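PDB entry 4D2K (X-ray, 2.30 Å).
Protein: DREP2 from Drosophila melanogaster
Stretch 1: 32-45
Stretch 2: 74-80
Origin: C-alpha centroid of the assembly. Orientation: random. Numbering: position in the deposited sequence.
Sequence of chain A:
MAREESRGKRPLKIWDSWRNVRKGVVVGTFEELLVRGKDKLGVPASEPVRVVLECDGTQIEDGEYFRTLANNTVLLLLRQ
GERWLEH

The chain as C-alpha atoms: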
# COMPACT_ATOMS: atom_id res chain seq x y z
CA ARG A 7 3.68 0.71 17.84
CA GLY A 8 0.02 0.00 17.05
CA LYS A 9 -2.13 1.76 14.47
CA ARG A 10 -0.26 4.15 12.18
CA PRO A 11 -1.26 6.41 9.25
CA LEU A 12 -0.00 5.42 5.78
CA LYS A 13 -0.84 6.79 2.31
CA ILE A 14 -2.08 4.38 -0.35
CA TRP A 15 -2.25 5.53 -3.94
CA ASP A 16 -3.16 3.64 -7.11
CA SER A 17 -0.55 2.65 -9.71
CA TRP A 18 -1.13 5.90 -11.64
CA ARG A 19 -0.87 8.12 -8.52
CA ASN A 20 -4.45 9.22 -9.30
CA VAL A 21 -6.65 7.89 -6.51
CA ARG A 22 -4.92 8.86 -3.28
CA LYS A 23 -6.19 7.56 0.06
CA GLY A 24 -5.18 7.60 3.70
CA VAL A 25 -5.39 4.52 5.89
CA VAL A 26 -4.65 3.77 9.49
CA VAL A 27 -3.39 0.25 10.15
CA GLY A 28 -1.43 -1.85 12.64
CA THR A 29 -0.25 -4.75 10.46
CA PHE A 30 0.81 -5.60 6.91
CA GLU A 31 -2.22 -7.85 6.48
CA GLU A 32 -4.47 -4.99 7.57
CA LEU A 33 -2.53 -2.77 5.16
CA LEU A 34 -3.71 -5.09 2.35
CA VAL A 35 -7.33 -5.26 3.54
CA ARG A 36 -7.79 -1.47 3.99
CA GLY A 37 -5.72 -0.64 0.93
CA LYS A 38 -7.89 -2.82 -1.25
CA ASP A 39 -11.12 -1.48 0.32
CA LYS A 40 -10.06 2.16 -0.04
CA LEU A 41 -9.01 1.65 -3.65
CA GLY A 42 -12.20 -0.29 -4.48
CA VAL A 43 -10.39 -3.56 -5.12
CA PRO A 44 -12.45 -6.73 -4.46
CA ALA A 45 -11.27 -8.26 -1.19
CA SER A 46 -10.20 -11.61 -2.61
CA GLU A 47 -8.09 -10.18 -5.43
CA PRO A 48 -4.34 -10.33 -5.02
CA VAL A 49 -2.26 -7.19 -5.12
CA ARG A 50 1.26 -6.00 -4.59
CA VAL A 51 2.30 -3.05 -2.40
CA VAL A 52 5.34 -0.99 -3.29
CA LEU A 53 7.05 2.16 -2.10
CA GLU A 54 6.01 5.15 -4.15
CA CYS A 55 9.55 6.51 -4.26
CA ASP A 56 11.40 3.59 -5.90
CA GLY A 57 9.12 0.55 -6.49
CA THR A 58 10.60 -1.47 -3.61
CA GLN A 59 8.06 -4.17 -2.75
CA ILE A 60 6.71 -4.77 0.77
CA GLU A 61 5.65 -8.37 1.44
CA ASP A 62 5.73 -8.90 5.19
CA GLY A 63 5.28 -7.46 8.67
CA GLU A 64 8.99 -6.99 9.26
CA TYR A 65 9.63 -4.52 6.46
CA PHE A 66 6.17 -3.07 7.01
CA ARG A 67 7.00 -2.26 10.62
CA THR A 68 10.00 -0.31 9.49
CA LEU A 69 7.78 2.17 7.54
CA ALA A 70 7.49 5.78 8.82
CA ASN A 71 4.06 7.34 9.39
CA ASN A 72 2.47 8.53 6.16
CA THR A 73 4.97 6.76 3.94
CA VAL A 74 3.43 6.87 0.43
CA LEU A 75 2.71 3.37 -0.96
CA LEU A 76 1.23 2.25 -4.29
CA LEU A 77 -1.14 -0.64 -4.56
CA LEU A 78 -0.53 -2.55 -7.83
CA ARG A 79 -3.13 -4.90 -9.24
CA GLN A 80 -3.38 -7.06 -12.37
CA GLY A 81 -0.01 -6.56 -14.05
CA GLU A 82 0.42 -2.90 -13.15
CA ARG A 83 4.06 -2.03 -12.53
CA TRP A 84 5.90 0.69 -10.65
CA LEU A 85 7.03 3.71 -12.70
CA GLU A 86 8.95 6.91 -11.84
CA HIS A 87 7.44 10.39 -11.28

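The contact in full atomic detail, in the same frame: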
# COMPACT_ATOMS: atom_id res chain seq x y z
N GLU A 32 -3.48 -6.05 7.48
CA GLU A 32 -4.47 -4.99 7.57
C GLU A 32 -4.16 -3.91 6.53
O GLU A 32 -5.08 -3.29 5.98
CB GLU A 32 -4.50 -4.45 9.01
CG GLU A 32 -5.63 -3.51 9.37
CD GLU A 32 -5.49 -2.98 10.79
OE1 GLU A 32 -5.03 -3.75 11.66
OE2 GLU A 32 -5.80 -1.79 11.03
N LEU A 33 -2.88 -3.68 6.25
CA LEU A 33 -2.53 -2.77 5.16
C LEU A 33 -3.17 -3.24 3.86
O LEU A 33 -3.79 -2.44 3.16
CB LEU A 33 -1.01 -2.64 4.99
CG LEU A 33 -0.59 -1.93 3.70
CD1 LEU A 33 -1.18 -0.53 3.63
CD2 LEU A 33 0.92 -1.82 3.66
N LEU A 34 -3.08 -4.54 3.56
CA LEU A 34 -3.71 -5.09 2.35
C LEU A 34 -5.24 -4.97 2.36
O LEU A 34 -5.84 -4.53 1.37
CB LEU A 34 -3.33 -6.57 2.17
CG LEU A 34 -1.86 -6.91 1.88
CD1 LEU A 34 -1.65 -8.42 1.80
CD2 LEU A 34 -1.44 -6.27 0.59
N VAL A 35 -5.87 -5.37 3.45
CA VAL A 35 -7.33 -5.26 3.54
C VAL A 35 -7.83 -3.82 3.32
O VAL A 35 -8.71 -3.61 2.48
CB VAL A 35 -7.84 -5.79 4.89
CG1 VAL A 35 -9.30 -5.40 5.07
CG2 VAL A 35 -7.66 -7.32 4.98
N ARG A 36 -7.29 -2.85 4.07
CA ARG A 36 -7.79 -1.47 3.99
C ARG A 36 -7.36 -0.81 2.68
O ARG A 36 -8.05 0.04 2.14
CB ARG A 36 -7.28 -0.61 5.16
CG ARG A 36 -7.75 -1.07 6.51
CD ARG A 36 -9.18 -1.54 6.45
NE ARG A 36 -9.47 -2.32 7.65
CZ ARG A 36 -10.46 -3.20 7.73
NH1 ARG A 36 -11.23 -3.41 6.68
NH2 ARG A 36 -10.65 -3.88 8.85
N GLY A 37 -6.19 -1.19 2.19
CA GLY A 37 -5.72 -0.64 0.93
C GLY A 37 -6.65 -1.08 -0.18
O GLY A 37 -7.13 -0.25 -0.96
N LYS A 38 -6.98 -2.36 -0.21
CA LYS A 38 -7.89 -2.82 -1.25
C LYS A 38 -9.28 -2.19 -1.10
O LYS A 38 -9.84 -1.72 -2.10
CB LYS A 38 -7.98 -4.36 -1.27
CG LYS A 38 -6.69 -5.01 -1.80
CD LYS A 38 -6.81 -6.52 -1.98
CE LYS A 38 -6.46 -7.29 -0.71
NZ LYS A 38 -6.35 -8.76 -0.98
N ASP A 39 -9.83 -2.16 0.12
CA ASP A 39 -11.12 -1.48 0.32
C ASP A 39 -11.10 -0.01 -0.14
O ASP A 39 -12.00 0.45 -0.82
CB ASP A 39 -11.55 -1.53 1.79
CG ASP A 39 -12.85 -0.75 2.02
OD1 ASP A 39 -13.89 -1.16 1.47
OD2 ASP A 39 -12.84 0.28 2.73
N LYS A 40 -10.09 0.74 0.27
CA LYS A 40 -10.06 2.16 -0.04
C LYS A 40 -9.84 2.40 -1.54
O LYS A 40 -10.26 3.42 -2.10
CB LYS A 40 -8.96 2.85 0.78
CG LYS A 40 -9.31 3.06 2.26
CD LYS A 40 -10.02 4.37 2.48
CE LYS A 40 -9.89 4.88 3.93
NZ LYS A 40 -10.22 3.87 4.97
N LEU A 41 -9.20 1.45 -2.22
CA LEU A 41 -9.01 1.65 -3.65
C LEU A 41 -10.08 0.91 -4.46
O LEU A 41 -10.01 0.88 -5.68
CB LEU A 41 -7.61 1.23 -4.08
CG LEU A 41 -6.60 2.39 -4.08
CD1 LEU A 41 -6.58 3.10 -2.75
CD2 LEU A 41 -5.19 1.90 -4.40
N GLY A 42 -11.08 0.35 -3.80
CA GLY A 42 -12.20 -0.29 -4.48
C GLY A 42 -11.83 -1.59 -5.19
O GLY A 42 -12.44 -1.98 -6.19
N VAL A 43 -10.86 -2.28 -4.62
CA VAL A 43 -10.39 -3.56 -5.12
C VAL A 43 -11.13 -4.68 -4.37
O VAL A 43 -11.20 -4.65 -3.13
CB VAL A 43 -8.86 -3.72 -4.90
CG1 VAL A 43 -8.35 -5.09 -5.35
CG2 VAL A 43 -8.09 -2.57 -5.57
N PRO A 44 -11.68 -5.65 -5.11
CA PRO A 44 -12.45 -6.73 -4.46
C PRO A 44 -11.55 -7.44 -3.46
O PRO A 44 -10.36 -7.60 -3.74
CB PRO A 44 -12.85 -7.65 -5.61
CG PRO A 44 -12.74 -6.82 -6.85
CD PRO A 44 -12.00 -5.54 -6.54
N ALA A 45 -12.10 -7.82 -2.31
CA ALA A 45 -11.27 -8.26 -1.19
C ALA A 45 -10.43 -9.49 -1.46
O ALA A 45 -9.34 -9.64 -0.91
CB ALA A 45 -12.15 -8.51 0.03
N VAL A 74 4.29 7.03 1.61
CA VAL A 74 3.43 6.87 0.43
C VAL A 74 3.69 5.53 -0.26
O VAL A 74 4.81 5.25 -0.67
CB VAL A 74 3.63 8.01 -0.59
CG1 VAL A 74 2.60 7.90 -1.73
CG2 VAL A 74 3.54 9.36 0.10
N LEU A 75 2.66 4.70 -0.36
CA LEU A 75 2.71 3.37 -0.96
C LEU A 75 1.80 3.32 -2.19
O LEU A 75 0.81 4.04 -2.26
CB LEU A 75 2.29 2.30 0.05
CG LEU A 75 3.08 2.18 1.35
CD1 LEU A 75 2.43 1.18 2.32
CD2 LEU A 75 4.53 1.77 1.04
N LEU A 76 2.13 2.48 -3.17
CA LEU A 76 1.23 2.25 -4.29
C LEU A 76 0.71 0.83 -4.17
O LEU A 76 1.45 -0.11 -3.85
CB LEU A 76 1.91 2.44 -5.65
CG LEU A 76 2.67 3.73 -5.97
CD1 LEU A 76 3.08 3.74 -7.43
CD2 LEU A 76 1.87 4.98 -5.62
N LEU A 77 -0.56 0.67 -4.47
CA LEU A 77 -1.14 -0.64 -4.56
C LEU A 77 -1.16 -0.98 -6.06
O LEU A 77 -1.70 -0.23 -6.84
CB LEU A 77 -2.53 -0.65 -3.94
CG LEU A 77 -3.22 -1.96 -3.59
CD1 LEU A 77 -4.23 -1.70 -2.50
CD2 LEU A 77 -3.93 -2.48 -4.81
N LEU A 78 -0.55 -2.09 -6.44
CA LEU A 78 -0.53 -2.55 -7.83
C LEU A 78 -1.40 -3.77 -7.99
O LEU A 78 -1.22 -4.76 -7.27
CB LEU A 78 0.90 -2.92 -8.27
CG LEU A 78 1.98 -1.86 -8.07
CD1 LEU A 78 3.33 -2.39 -8.51
CD2 LEU A 78 1.62 -0.60 -8.82
N ARG A 79 -2.34 -3.72 -8.92
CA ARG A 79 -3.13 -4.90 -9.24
C ARG A 79 -2.88 -5.35 -10.67
O ARG A 79 -2.28 -4.61 -11.46
CB ARG A 79 -4.62 -4.62 -9.02
CG ARG A 79 -5.06 -3.22 -9.45
CD ARG A 79 -6.52 -2.97 -9.13
NE ARG A 79 -7.35 -4.11 -9.49
CZ ARG A 79 -8.68 -4.09 -9.52
NH1 ARG A 79 -9.33 -2.97 -9.23
NH2 ARG A 79 -9.36 -5.18 -9.85
N GLN A 80 -3.31 -6.57 -10.99
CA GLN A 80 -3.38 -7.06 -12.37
C GLN A 80 -2.30 -6.60 -13.34
O GLN A 80 -2.62 -5.93 -14.33
CB GLN A 80 -4.72 -6.64 -12.99
CG GLN A 80 -5.96 -7.39 -12.52
CD GLN A 80 -7.18 -6.96 -13.31
OE1 GLN A 80 -7.19 -5.88 -13.93
NE2 GLN A 80 -8.21 -7.80 -13.32

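Packing of a helix and the turn that follows it (32-45) against a β-strand in stretch 74-80 of DREP2. The helix axis crosses the strand at 74° with a closest approach of 9.8 Å, and the two stretches together bury 343 Å². No hydrogen bond passes between them, so the contact rests on van der Waals packing, of side chains on one another and on the helix backbone. The strand alternates: Leu-75, Leu-77 and Arg-79 point their CA-to-CB bonds toward the helix and turn, whereas Leu-76 and Leu-78 point away and do not touch them.

Leu-77 is the centre, with 95 Å² covered. Its CD1 lies against the helix backbone, 3.4 Å from Gly-37 C and 3.6 Å from Lys-38 N, an approach that suits a glycine, since an ideal CB on Gly-37 would point toward the strand and sit only 3.2 Å from Leu-77 CD1; within the helix it would also clash with Leu-33 O, at 2.9 Å. The CA atoms of Gly-37 and Leu-77 are 7.1 Å apart. Two branched apolar side chains also meet this leucine: Leu-41 CD2 packs 3.7 Å from Leu-77 CB, and Val-43 CG2 lies 4.2 Å from Leu-77 CD2. One helical turn before Gly-37, Leu-33 extends the apolar contact to the buried Leu-75, with Leu-33 CD2 and Leu-75 CD1 3.6 Å apart.

Arg-79, with 57 Å² covered, carries the contact from the buried leucines out to the turn. Its chi1 is p and its chi2 t, and the chain reaches along the turn so that Val-43 CG1 sits over one face of the guanidinium. Val-43 CG2 is 3.9 Å from Arg-79 NH1, and Pro-44 CD is 4.2 Å from Arg-79 NH2. A long side chain suits this border, since its flat end can pack on apolar groups while its polar atoms remain near the surface; NE is hydrogen-bonded to a residue adjoining one of the stretches.

Val-43, with 46 Å² covered, thus serves both strand residues: its side chain, chi1 t, touches Leu-77 and Arg-79 through a compact branched end. Leu-41 is the first residue to leave helical phi/psi, Gly-42 adopts a positive phi of 70° that favours glycine, and Val-43 N donates to Lys-38 O at 2.8 Å, folding the turn back on the helix. The end of Lys-38 leads away from the strand, and its NZ donates to Ala-45 O at 3.1 Å.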